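Local atomic coordinates of invasion-associated protein (Mycobacterium tuberculosis, PDB entry 4LJ1), a protein that is an NlpC/P60-domain protein without catalytic activity that probably binds peptidoglycan in the mycobacterial cell wall. Residues Asp86-Gly91 with Met124-Arg130; Gln18-Phe23 with Leu108-Val114; Tyr56-Leu61 with Val129-Gly133. All blocks are in the same frame, centred on the assembly; numbering follows the deposited sequence.

Contact 1. Residues Asp86-Gly91 with Met124-Arg130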
ATOM      1  N   ASP A  86       7.719  -3.788  -0.590  1.00  8.52           N
ATOM      2  CA  ASP A  86       7.051  -4.415   0.538  1.00  7.64           C
ATOM      3  C   ASP A  86       5.942  -3.466   1.033  1.00  7.35           C
ATOM      4  O   ASP A  86       6.038  -2.261   0.873  1.00  8.08           O
ATOM      5  CB  ASP A  86       8.044  -4.675   1.670  1.00  8.00           C
ATOM      6  CG  ASP A  86       9.047  -5.777   1.379  1.00  8.94           C
ATOM      7  OD1 ASP A  86       8.860  -6.548   0.397  1.00  9.98           O
ATOM      8  OD2 ASP A  86      10.008  -5.916   2.173  1.00  9.82           O
ATOM      9  N   LEU A  87       4.941  -4.045   1.668  1.00  7.32           N
ATOM     10  CA  LEU A  87       3.831  -3.280   2.253  1.00  7.05           C
ATOM     11  C   LEU A  87       4.054  -3.070   3.746  1.00  6.75           C
ATOM     12  O   LEU A  87       4.422  -4.005   4.471  1.00  7.17           O
ATOM     13  CB  LEU A  87       2.533  -4.052   2.031  1.00  7.15           C
ATOM     14  CG  LEU A  87       2.100  -4.280   0.579  1.00  8.33           C
ATOM     15  CD1 LEU A  87       0.823  -5.108   0.554  1.00  9.64           C
ATOM     16  CD2 LEU A  87       1.916  -2.948  -0.134  1.00  9.82           C
ATOM     17  N   ILE A  88       3.850  -1.835   4.172  1.00  6.85           N
ATOM     18  CA  ILE A  88       3.889  -1.410   5.566  1.00  6.77           C
ATOM     19  C   ILE A  88       2.453  -1.311   6.066  1.00  6.08           C
ATOM     20  O   ILE A  88       1.583  -0.823   5.341  1.00  7.44           O
ATOM     21  CB  ILE A  88       4.592  -0.043   5.668  1.00  7.54           C
ATOM     22  CG1 ILE A  88       6.076  -0.161   5.311  1.00  8.83           C
ATOM     23  CG2 ILE A  88       4.425   0.560   7.072  1.00  9.64           C
ATOM     24  CD1 ILE A  88       6.737   1.163   5.002  1.00 12.44           C
ATOM     25  N   PHE A  89       2.217  -1.736   7.291  1.00  6.28           N
ATOM     26  CA  PHE A  89       0.888  -1.681   7.889  1.00  6.90           C
ATOM     27  C   PHE A  89       0.887  -0.900   9.183  1.00  7.08           C
ATOM     28  O   PHE A  89       1.916  -0.788   9.874  1.00  7.73           O
ATOM     29  CB  PHE A  89       0.352  -3.092   8.132  1.00  7.59           C
ATOM     30  CG  PHE A  89       0.151  -3.881   6.877  1.00  7.20           C
ATOM     31  CD1 PHE A  89       1.195  -4.545   6.287  1.00  8.58           C
ATOM     32  CD2 PHE A  89      -1.091  -3.936   6.284  1.00  8.06           C
ATOM     33  CE1 PHE A  89       1.020  -5.250   5.106  1.00  9.45           C
ATOM     34  CE2 PHE A  89      -1.280  -4.647   5.113  1.00  9.37           C
ATOM     35  CZ  PHE A  89      -0.220  -5.296   4.518  1.00 10.03           C
ATOM     36  N   TYR A  90      -0.298  -0.404   9.517  1.00  7.23           N
ATOM     37  CA  TYR A  90      -0.590   0.198  10.801  1.00  7.76           C
ATOM     38  C   TYR A  90      -1.735  -0.543  11.463  1.00  7.81           C
ATOM     39  O   TYR A  90      -2.646  -1.041  10.803  1.00  8.81           O
ATOM     40  CB  TYR A  90      -0.901   1.722  10.632  1.00  8.26           C
ATOM     41  CG  TYR A  90       0.339   2.447  10.174  1.00  8.62           C
ATOM     42  CD1 TYR A  90       1.262   2.911  11.093  1.00  8.76           C
ATOM     43  CD2 TYR A  90       0.682   2.526   8.836  1.00  8.53           C
ATOM     44  CE1 TYR A  90       2.456   3.495  10.688  1.00  9.38           C
ATOM     45  CE2 TYR A  90       1.868   3.119   8.429  1.00  9.72           C
ATOM     46  CZ  TYR A  90       2.767   3.570   9.365  1.00  9.22           C
ATOM     47  OH  TYR A  90       3.973   4.107   8.982  1.00 11.04           O
ATOM     48  N   GLY A  91      -1.711  -0.557  12.792  1.00  8.56           N
ATOM     49  CA  GLY A  91      -2.740  -1.173  13.605  1.00 10.19           C
ATOM     50  C   GLY A  91      -2.452  -2.603  13.987  1.00 10.19           C
ATOM     51  O   GLY A  91      -1.602  -3.262  13.392  1.00 10.61           O
ATOM     52  N   MET A 124       2.963   1.316  13.832  1.00  9.21           N
ATOM     53  CA  MET A 124       3.311   0.408  12.758  1.00  9.46           C
ATOM     54  C   MET A 124       3.215  -1.032  13.226  1.00  9.06           C
ATOM     55  O   MET A 124       3.660  -1.386  14.337  1.00 10.81           O
ATOM     56  CB  MET A 124       4.715   0.743  12.247  1.00 10.25           C
ATOM     57  CG  MET A 124       5.136  -0.044  11.020  1.00 11.35           C
ATOM     58  SD  MET A 124       6.765   0.433  10.452  1.00 15.59           S
ATOM     59  CE  MET A 124       7.370  -1.165   9.920  1.00 19.51           C
ATOM     60  N   THR A 125       2.647  -1.874  12.388  1.00  9.77           N
ATOM     61  CA  THR A 125       2.534  -3.284  12.639  1.00 11.11           C
ATOM     62  C   THR A 125       3.950  -3.892  12.585  1.00 11.58           C
ATOM     63  O   THR A 125       4.780  -3.419  11.814  1.00 11.60           O
ATOM     64  CB  THR A 125       1.575  -3.859  11.573  1.00 10.89           C
ATOM     65  OG1 THR A 125       0.391  -3.037  11.420  1.00 11.39           O
ATOM     66  CG2 THR A 125       1.175  -5.259  11.884  1.00 13.55           C
ATOM     67  N   PRO A 126       4.271  -4.910  13.413  1.00 12.55           N
ATOM     68  CA  PRO A 126       5.669  -5.367  13.525  1.00 13.39           C
ATOM     69  C   PRO A 126       6.324  -6.008  12.304  1.00 11.81           C
ATOM     70  O   PRO A 126       7.537  -6.175  12.292  1.00 12.97           O
ATOM     71  CB  PRO A 126       5.631  -6.384  14.672  1.00 17.26           C
ATOM     72  CG  PRO A 126       4.258  -6.430  15.176  1.00 19.30           C
ATOM     73  CD  PRO A 126       3.426  -5.398  14.516  1.00 14.59           C
ATOM     74  N   TYR A 127       5.520  -6.470  11.362  1.00 10.43           N
ATOM     75  CA  TYR A 127       6.017  -7.056  10.127  1.00  8.86           C
ATOM     76  C   TYR A 127       5.525  -6.254   8.942  1.00  8.34           C
ATOM     77  O   TYR A 127       4.402  -5.720   8.955  1.00  9.23           O
ATOM     78  CB  TYR A 127       5.491  -8.470   9.981  1.00  9.81           C
ATOM     79  CG  TYR A 127       6.028  -9.473  10.947  1.00 10.46           C
ATOM     80  CD1 TYR A 127       7.309  -9.991  10.781  1.00 11.59           C
ATOM     81  CD2 TYR A 127       5.265  -9.944  11.992  1.00 14.58           C
ATOM     82  CE1 TYR A 127       7.812 -10.967  11.626  1.00 13.12           C
ATOM     83  CE2 TYR A 127       5.765 -10.917  12.849  1.00 18.99           C
ATOM     84  CZ  TYR A 127       7.052 -11.396  12.666  1.00 17.35           C
ATOM     85  OH  TYR A 127       7.551 -12.332  13.518  1.00 23.95           O
ATOM     86  N   LEU A 128       6.349  -6.177   7.887  1.00  8.22           N
ATOM     87  CA  LEU A 128       5.930  -5.800   6.548  1.00  7.69           C
ATOM     88  C   LEU A 128       5.440  -7.057   5.836  1.00  7.81           C
ATOM     89  O   LEU A 128       5.668  -8.190   6.305  1.00  8.63           O
ATOM     90  CB  LEU A 128       7.075  -5.140   5.777  1.00  8.45           C
ATOM     91  CG  LEU A 128       7.572  -3.755   6.228  1.00  9.43           C
ATOM     92  CD1 LEU A 128       8.473  -3.876   7.462  1.00 12.35           C
ATOM     93  CD2 LEU A 128       8.287  -3.023   5.092  1.00 10.87           C
ATOM     94  N   VAL A 129       4.824  -6.865   4.670  1.00  7.44           N
ATOM     95  CA  VAL A 129       4.444  -7.994   3.826  1.00  7.82           C
ATOM     96  C   VAL A 129       5.169  -7.898   2.502  1.00  8.38           C
ATOM     97  O   VAL A 129       5.189  -6.853   1.861  1.00  9.01           O
ATOM     98  CB  VAL A 129       2.930  -8.047   3.573  1.00  9.33           C
ATOM     99  CG1 VAL A 129       2.572  -8.922   2.363  1.00 10.54           C
ATOM    100  CG2 VAL A 129       2.227  -8.501   4.840  1.00 11.09           C
ATOM    101  N   ARG A 130       5.744  -9.016   2.068  1.00  9.04           N
ATOM    102  CA  ARG A 130       6.312  -9.135   0.746  1.00 10.72           C
ATOM    103  C   ARG A 130       5.325  -9.835  -0.168  1.00 10.24           C
ATOM    104  O   ARG A 130       4.963 -10.981   0.043  1.00 12.03           O
ATOM    105  CB  ARG A 130       7.616  -9.915   0.766  1.00 13.13           C
ATOM    106  CG  ARG A 130       8.284  -9.920  -0.611  1.00 14.83           C
ATOM    107  CD  ARG A 130       9.776 -10.028  -0.545  1.00 14.47           C
ATOM    108  NE  ARG A 130      10.330  -9.003   0.304  1.00 11.24           N
ATOM    109  CZ  ARG A 130      11.399  -9.157   1.064  1.00 12.21           C
ATOM    110  NH1 ARG A 130      12.114 -10.284   1.046  1.00 16.61           N
ATOM    111  NH2 ARG A 130      11.778  -8.141   1.814  1.00 12.30           N
TER
HETATM  112  O   HOH W   1       4.379  -2.949   8.813  1.00 10.81           O
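D86 sets its carboxylate beside its backbone N (chi1 -71°), and R130 runs out anti to its N before bending at chi3 (-54°). This bend turns the guanidinium edge, NE and NH2, toward the carboxylate, whose plane is 18° away. The salt bridge closes a short antiparallel pairing between strands 87-90 and 128-130, at the outer edge of the four-stranded sheet of the NlpC/P60 domain. R130 NE bonds D86 OD1 at 2.9 Å and NH2 bonds OD2; both oxygens use their syn lone pairs. R130 NH2 also bonds Q81 O, and D86 OD2 accepts from R83 N. L87 and V129 form the hydrogen-bonded pair, with L87 N to V129 O at 2.8 Å. I88 CG1 lies alongside L128 CD2 at 3.6 Å. F89 CE1 meets V129 CG2 at 3.5 Å, and Y71 meets the F89 ring edge-to-face. Beyond the L87-V129 pair the backbones separate, and a water lies between them. It accepts from F89 N at 2.9 Å and lies 2.8 Å from Y127 O. T125 N donates to F89 O from above that carbonyl plane, bringing the segments together again. T125 OG1 donates to a lone pair of G91 O at 2.8 Å.

Contact 2. Residues Gln18-Phe23 with Leu108-Val114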
ATOM      1  N   GLN A  18       0.227   8.525  -9.128  1.00  8.95           N
ATOM      2  CA  GLN A  18      -1.000   8.999  -8.485  1.00  8.75           C
ATOM      3  C   GLN A  18      -0.746  10.039  -7.393  1.00  8.57           C
ATOM      4  O   GLN A  18      -1.678  10.433  -6.718  1.00  8.74           O
ATOM      5  CB  GLN A  18      -1.792   7.813  -7.914  1.00  8.72           C
ATOM      6  CG  GLN A  18      -2.091   6.747  -8.953  1.00  8.93           C
ATOM      7  CD  GLN A  18      -2.885   7.321 -10.118  1.00  9.35           C
ATOM      8  OE1 GLN A  18      -3.965   7.878  -9.929  1.00 10.08           O
ATOM      9  NE2 GLN A  18      -2.301   7.271 -11.320  1.00 11.42           N
ATOM     10  N   ARG A  19       0.492  10.505  -7.239  1.00  8.75           N
ATOM     11  CA  ARG A  19       0.777  11.537  -6.257  1.00  8.78           C
ATOM     12  C   ARG A  19      -0.125  12.748  -6.475  1.00  9.60           C
ATOM     13  O   ARG A  19      -0.342  13.175  -7.613  1.00 10.48           O
ATOM     14  CB  ARG A  19       2.237  11.983  -6.337  1.00  9.96           C
ATOM     15  CG  ARG A  19       3.185  11.001  -5.657  1.00  9.83           C
ATOM     16  CD  ARG A  19       4.629  11.358  -5.869  1.00 12.24           C
ATOM     17  NE  ARG A  19       5.070  11.043  -7.223  1.00 12.05           N
ATOM     18  CZ  ARG A  19       6.307  11.240  -7.648  1.00 15.01           C
ATOM     19  NH1 ARG A  19       6.657  10.914  -8.885  1.00 18.40           N
ATOM     20  NH2 ARG A  19       7.226  11.756  -6.840  1.00 19.08           N
ATOM     21  N   GLY A  20      -0.674  13.262  -5.387  1.00  8.53           N
ATOM     22  CA  GLY A  20      -1.556  14.414  -5.402  1.00  9.13           C
ATOM     23  C   GLY A  20      -3.025  14.079  -5.574  1.00  8.05           C
ATOM     24  O   GLY A  20      -3.847  14.963  -5.418  1.00  9.35           O
ATOM     25  N   VAL A  21      -3.372  12.840  -5.922  1.00  7.91           N
ATOM     26  CA  VAL A  21      -4.779  12.464  -5.997  1.00  7.87           C
ATOM     27  C   VAL A  21      -5.380  12.525  -4.601  1.00  7.89           C
ATOM     28  O   VAL A  21      -4.765  12.042  -3.654  1.00  7.82           O
ATOM     29  CB  VAL A  21      -4.935  11.063  -6.634  1.00  7.54           C
ATOM     30  CG1 VAL A  21      -6.359  10.557  -6.488  1.00  8.60           C
ATOM     31  CG2 VAL A  21      -4.512  11.066  -8.107  1.00  8.64           C
ATOM     32  N   PRO A  22      -6.564  13.136  -4.437  1.00  8.40           N
ATOM     33  CA  PRO A  22      -7.137  13.247  -3.084  1.00  8.00           C
ATOM     34  C   PRO A  22      -7.542  11.940  -2.440  1.00  7.33           C
ATOM     35  O   PRO A  22      -7.911  10.980  -3.105  1.00  7.19           O
ATOM     36  CB  PRO A  22      -8.378  14.141  -3.280  1.00 10.41           C
ATOM     37  CG  PRO A  22      -8.309  14.663  -4.634  1.00 14.74           C
ATOM     38  CD  PRO A  22      -7.364  13.858  -5.445  1.00  9.87           C
ATOM     39  N   PHE A  23      -7.521  11.956  -1.108  1.00  7.47           N
ATOM     40  CA  PHE A  23      -8.203  10.936  -0.342  1.00  7.59           C
ATOM     41  C   PHE A  23      -9.697  10.923  -0.683  1.00  6.52           C
ATOM     42  O   PHE A  23     -10.336  11.982  -0.779  1.00  8.02           O
ATOM     43  CB  PHE A  23      -8.031  11.196   1.164  1.00  8.48           C
ATOM     44  CG  PHE A  23      -8.798  10.224   2.017  1.00  8.53           C
ATOM     45  CD1 PHE A  23      -8.335   8.934   2.208  1.00 10.43           C
ATOM     46  CD2 PHE A  23     -10.041  10.552   2.522  1.00 11.53           C
ATOM     47  CE1 PHE A  23      -9.070   8.012   2.963  1.00 10.92           C
ATOM     48  CE2 PHE A  23     -10.768   9.638   3.266  1.00 12.29           C
ATOM     49  CZ  PHE A  23     -10.285   8.369   3.471  1.00 11.51           C
ATOM     50  N   LEU A 108       4.942   5.402   0.234  1.00  7.16           N
ATOM     51  CA  LEU A 108       3.842   6.023  -0.489  1.00  7.13           C
ATOM     52  C   LEU A 108       2.562   5.697   0.294  1.00  6.49           C
ATOM     53  O   LEU A 108       2.241   4.531   0.494  1.00  7.38           O
ATOM     54  CB  LEU A 108       3.758   5.461  -1.913  1.00  7.39           C
ATOM     55  CG  LEU A 108       2.713   6.115  -2.804  1.00  8.02           C
ATOM     56  CD1 LEU A 108       3.084   7.542  -3.152  1.00  9.74           C
ATOM     57  CD2 LEU A 108       2.478   5.281  -4.064  1.00 10.15           C
ATOM     58  N   GLU A 109       1.875   6.747   0.731  1.00  7.60           N
ATOM     59  CA  GLU A 109       0.693   6.626   1.545  1.00  8.36           C
ATOM     60  C   GLU A 109      -0.419   7.515   1.022  1.00  7.85           C
ATOM     61  O   GLU A 109      -0.214   8.336   0.134  1.00  8.11           O
ATOM     62  CB  GLU A 109       1.002   7.010   2.999  1.00 10.49           C
ATOM     63  CG  GLU A 109       1.377   8.467   3.150  1.00 11.30           C
ATOM     64  CD  GLU A 109       1.394   8.915   4.578  1.00 14.77           C
ATOM     65  OE1 GLU A 109       0.900   8.176   5.457  1.00 18.41           O
ATOM     66  OE2 GLU A 109       1.805  10.048   4.808  1.00 18.47           O
ATOM     67  N   VAL A 110      -1.600   7.374   1.600  1.00  8.59           N
ATOM     68  CA  VAL A 110      -2.675   8.328   1.366  1.00  7.90           C
ATOM     69  C   VAL A 110      -2.889   9.105   2.647  1.00  9.37           C
ATOM     70  O   VAL A 110      -3.314   8.550   3.651  1.00 11.14           O
ATOM     71  CB  VAL A 110      -3.983   7.666   0.894  1.00  8.76           C
ATOM     72  CG1 VAL A 110      -4.977   8.749   0.501  1.00 11.07           C
ATOM     73  CG2 VAL A 110      -3.727   6.732  -0.273  1.00 10.17           C
ATOM     74  N   GLY A 111      -2.515  10.379   2.615  1.00  9.93           N
ATOM     75  CA  GLY A 111      -2.863  11.347   3.656  1.00 10.92           C
ATOM     76  C   GLY A 111      -4.082  12.111   3.199  1.00 10.62           C
ATOM     77  O   GLY A 111      -5.067  11.509   2.820  1.00 13.40           O
ATOM     78  N   ASP A 112      -4.023  13.439   3.184  1.00 11.26           N
ATOM     79  CA  ASP A 112      -5.078  14.194   2.511  1.00 10.99           C
ATOM     80  C   ASP A 112      -5.051  13.966   0.988  1.00 10.38           C
ATOM     81  O   ASP A 112      -6.075  14.091   0.316  1.00 10.04           O
ATOM     82  CB  ASP A 112      -4.961  15.691   2.778  1.00 13.94           C
ATOM     83  CG  ASP A 112      -5.220  16.050   4.222  1.00 19.12           C
ATOM     84  OD1 ASP A 112      -5.842  15.249   4.947  1.00 23.52           O
ATOM     85  OD2 ASP A 112      -4.799  17.143   4.629  1.00 24.40           O
ATOM     86  N   VAL A 113      -3.860  13.651   0.474  1.00  9.26           N
ATOM     87  CA  VAL A 113      -3.608  13.239  -0.903  1.00  8.76           C
ATOM     88  C   VAL A 113      -2.631  12.064  -0.890  1.00  8.34           C
ATOM     89  O   VAL A 113      -1.954  11.800   0.118  1.00  8.60           O
ATOM     90  CB  VAL A 113      -3.036  14.418  -1.768  1.00  9.03           C
ATOM     91  CG1 VAL A 113      -4.025  15.569  -1.825  1.00 10.26           C
ATOM     92  CG2 VAL A 113      -1.665  14.884  -1.282  1.00 11.25           C
ATOM     93  N   VAL A 114      -2.526  11.369  -2.013  1.00  7.50           N
ATOM     94  CA  VAL A 114      -1.485  10.388  -2.213  1.00  7.79           C
ATOM     95  C   VAL A 114      -0.133  11.109  -2.188  1.00  8.03           C
ATOM     96  O   VAL A 114       0.063  12.134  -2.869  1.00  8.69           O
ATOM     97  CB  VAL A 114      -1.647   9.702  -3.598  1.00  7.55           C
ATOM     98  CG1 VAL A 114      -0.480   8.757  -3.860  1.00  8.35           C
ATOM     99  CG2 VAL A 114      -2.981   8.937  -3.686  1.00  8.74           C
TER
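Q18 O rests against the V114 side chain, 3.2 Å from V114 CB, with both methyls of V114 close by. Q18 also starts a type II turn, closed by V21 N to Q18 O. R19 turns most of its side chain off the contact, and its NE bonds L16 O. Its CA points a hydrogen at V114 O in a C-H...O contact. G20 takes the third place of the turn with a positive phi of 90°. Its N donates to V114 O at 2.9 Å. V21 returns the grip: V114 N donates to V21 O at 2.9 Å. The backbone of V114 is thus held through both its N and its O. V21 CB also packs on V114 CG2 at 4.1 Å. P22 pairs its backbone with V113, whose CG1 lies 4.1 Å from P22 CA. At F23 the N donates to D112 O at 2.9 Å, from above the carbonyl plane and off the lone pairs. F23 has its CG anti to the backbone N (chi1 176°), and the ring edge at CD1 faces V110 CG1, 3.8 Å away. L51 of helix 48-57 touches L108, V110 and V114. The arrangement is a short backbone bridge in which the loop after helix 5-16 lies along the turn of the beta hairpin 106-118, within the NlpC/P60 domain.

Contact 3. Residues Tyr56-Leu61 with Val129-Gly133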
ATOM      1  N   TYR A  56      -0.388  -2.603  -7.317  1.00  7.84           N
ATOM      2  CA  TYR A  56      -0.031  -4.015  -7.480  1.00  7.99           C
ATOM      3  C   TYR A  56      -0.732  -4.696  -8.653  1.00  8.40           C
ATOM      4  O   TYR A  56      -0.271  -5.752  -9.092  1.00  9.59           O
ATOM      5  CB  TYR A  56      -0.151  -4.810  -6.154  1.00  9.16           C
ATOM      6  CG  TYR A  56       1.213  -4.929  -5.498  1.00 10.20           C
ATOM      7  CD1 TYR A  56       2.179  -5.755  -6.085  1.00 10.89           C
ATOM      8  CD2 TYR A  56       1.585  -4.196  -4.366  1.00  9.84           C
ATOM      9  CE1 TYR A  56       3.460  -5.840  -5.568  1.00 11.51           C
ATOM     10  CE2 TYR A  56       2.884  -4.283  -3.842  1.00 10.11           C
ATOM     11  CZ  TYR A  56       3.806  -5.112  -4.446  1.00 10.37           C
ATOM     12  OH  TYR A  56       5.096  -5.202  -3.951  1.00 12.29           O
ATOM     13  N   ALA A  57      -1.801  -4.112  -9.212  1.00  8.69           N
ATOM     14  CA  ALA A  57      -2.361  -4.624 -10.457  1.00  8.85           C
ATOM     15  C   ALA A  57      -1.300  -4.552 -11.563  1.00 10.58           C
ATOM     16  O   ALA A  57      -1.382  -5.316 -12.522  1.00 11.89           O
ATOM     17  CB  ALA A  57      -3.616  -3.859 -10.823  1.00  9.85           C
ATOM     18  N   GLY A  58      -0.291  -3.698 -11.431  1.00 11.78           N
ATOM     19  CA  GLY A  58       0.827  -3.663 -12.398  1.00 13.02           C
ATOM     20  C   GLY A  58       1.630  -4.946 -12.479  1.00 13.46           C
ATOM     21  O   GLY A  58       2.291  -5.214 -13.491  1.00 18.32           O
ATOM     22  N   ALA A  59       1.569  -5.746 -11.424  1.00 12.53           N
ATOM     23  CA  ALA A  59       2.205  -7.052 -11.337  1.00 13.90           C
ATOM     24  C   ALA A  59       1.243  -8.194 -11.697  1.00 13.75           C
ATOM     25  O   ALA A  59       1.580  -9.360 -11.559  1.00 16.08           O
ATOM     26  CB  ALA A  59       2.777  -7.255  -9.937  1.00 15.80           C
ATOM     27  N   GLY A  60       0.047  -7.845 -12.169  1.00 12.48           N
ATOM     28  CA  GLY A  60      -0.958  -8.839 -12.519  1.00 12.72           C
ATOM     29  C   GLY A  60      -1.645  -9.434 -11.308  1.00 12.13           C
ATOM     30  O   GLY A  60      -2.274 -10.472 -11.402  1.00 13.55           O
ATOM     31  N   LEU A  61      -1.540  -8.762 -10.163  1.00 12.11           N
ATOM     32  CA  LEU A  61      -2.042  -9.264  -8.900  1.00 13.22           C
ATOM     33  C   LEU A  61      -3.290  -8.506  -8.484  1.00 11.44           C
ATOM     34  O   LEU A  61      -3.424  -7.321  -8.724  1.00 12.09           O
ATOM     35  CB  LEU A  61      -0.962  -9.151  -7.812  1.00 14.21           C
ATOM     36  CG  LEU A  61       0.289  -9.998  -8.011  1.00 17.81           C
ATOM     37  CD1 LEU A  61       1.219  -9.747  -6.838  1.00 19.22           C
ATOM     38  CD2 LEU A  61      -0.034 -11.479  -8.162  1.00 19.83           C
ATOM     39  N   VAL A 129       4.824  -6.865   4.670  1.00  7.44           N
ATOM     40  CA  VAL A 129       4.444  -7.994   3.826  1.00  7.82           C
ATOM     41  C   VAL A 129       5.169  -7.898   2.502  1.00  8.38           C
ATOM     42  O   VAL A 129       5.189  -6.853   1.861  1.00  9.01           O
ATOM     43  CB  VAL A 129       2.930  -8.047   3.573  1.00  9.33           C
ATOM     44  CG1 VAL A 129       2.572  -8.922   2.363  1.00 10.54           C
ATOM     45  CG2 VAL A 129       2.227  -8.501   4.840  1.00 11.09           C
ATOM     46  N   ARG A 130       5.744  -9.016   2.068  1.00  9.04           N
ATOM     47  CA  ARG A 130       6.312  -9.135   0.746  1.00 10.72           C
ATOM     48  C   ARG A 130       5.325  -9.835  -0.168  1.00 10.24           C
ATOM     49  O   ARG A 130       4.963 -10.981   0.043  1.00 12.03           O
ATOM     50  CB  ARG A 130       7.616  -9.915   0.766  1.00 13.13           C
ATOM     51  CG  ARG A 130       8.284  -9.920  -0.611  1.00 14.83           C
ATOM     52  CD  ARG A 130       9.776 -10.028  -0.545  1.00 14.47           C
ATOM     53  NE  ARG A 130      10.330  -9.003   0.304  1.00 11.24           N
ATOM     54  CZ  ARG A 130      11.399  -9.157   1.064  1.00 12.21           C
ATOM     55  NH1 ARG A 130      12.114 -10.284   1.046  1.00 16.61           N
ATOM     56  NH2 ARG A 130      11.778  -8.141   1.814  1.00 12.30           N
ATOM     57  N   VAL A 131       4.909  -9.141  -1.207  1.00 12.80           N
ATOM     58  CA  VAL A 131       3.895  -9.612  -2.109  1.00 14.46           C
ATOM     59  C   VAL A 131       4.499 -10.465  -3.222  1.00 15.95           C
ATOM     60  O   VAL A 131       3.973 -11.523  -3.554  1.00 19.95           O
ATOM     61  CB  VAL A 131       3.171  -8.390  -2.715  1.00 15.02           C
ATOM     62  CG1 VAL A 131       2.125  -8.811  -3.715  1.00 17.39           C
ATOM     63  CG2 VAL A 131       2.554  -7.551  -1.607  1.00 17.21           C
ATOM     64  N   LEU A 132       5.616 -10.014  -3.775  1.00 16.79           N
ATOM     65  CA  LEU A 132       6.209 -10.690  -4.926  1.00 19.62           C
ATOM     66  C   LEU A 132       7.174 -11.788  -4.523  1.00 23.94           C
ATOM     67  O   LEU A 132       7.962 -11.620  -3.594  1.00 28.55           O
ATOM     68  CB  LEU A 132       6.912  -9.676  -5.815  1.00 20.52           C
ATOM     69  CG  LEU A 132       5.942  -8.677  -6.442  1.00 25.12           C
ATOM     70  CD1 LEU A 132       6.676  -7.550  -7.153  1.00 31.91           C
ATOM     71  CD2 LEU A 132       4.988  -9.378  -7.390  1.00 27.42           C
ATOM     72  N   GLY A 133       7.099 -12.909  -5.240  1.00 30.90           N
ATOM     73  CA  GLY A 133       7.973 -14.047  -5.005  1.00 33.88           C
ATOM     74  C   GLY A 133       7.367 -14.997  -3.998  1.00 39.03           C
ATOM     75  O   GLY A 133       7.409 -16.208  -4.190  1.00 42.69           O
TER
HETATM   76  O   HOH W   2       6.507  -7.350  -2.885  1.00 16.88           O
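Y56, in the last part of helix 48-57, packs against V131 and L132, which follow strand 128-130, in an apolar seam between a helix end and a strand end. V131 CG1 lies over one face of the Y56 ring in a CH-pi contact, 4.0 Å from the ring centroid and 22° off the normal. It sits toward the rim, near CE1. V131 puts this methyl anti to its backbone N (chi1 178°), while CG2 reaches the ring near CZ and CE2. L132 comes to the ring from another direction. Its CG is 3.9 Å from Y56 CE1, and its CD1 lies at the edge, in the ring plane. In the NlpC/P60 fold of this chain, helix 48-57 packs beside the sheet, and Y56 also touches L87 of strand 87-90. The chain leaves the helix in a Schellman motif. G60 N bonds A57 O at 2.9 Å, L61 N makes a weak bond to Y56 O, and G60 has a positive phi (76°). The turn brings A59 to L132, and L61 to both V131 and L132. A59 CB meets L132 CD2 at 4.0 Å. L61 CD1 meets L132 CD2 at 3.8 Å and presses on V131 CG1 at 3.4 Å, tighter than usual for two carbons. The polar side of the seam is bridged by water. One molecule donates to Y56 OH at 2.8 Å and accepts from L132 N at 2.9 Å. Y56 OH also bonds G85 O.

In the fold
Contacts 1 and 3 are neighbours, with centres about 15 Å apart. They share V129 and R130 on strand 128-130, and L87 CD1 touches V131 CG2 at 3.7 Å. Contact 2 lies across the centre of the chain, about 19 Å from contact 1 and 20 Å from contact 3, between centres. Contacts 1 and 2 reach the same four-stranded sheet, at strand 87-90 and at strands 106-110 and 114-118. Helix 48-57 serves contact 3 with its end and touches contact 2 through L51. Along the chain, contact 2 crosses contacts 1 and 3, which both end on 124-133. Together the contacts join loops, helix 48-57 and the sheet of the NlpC/P60 domain on opposite sides of the chain's centre.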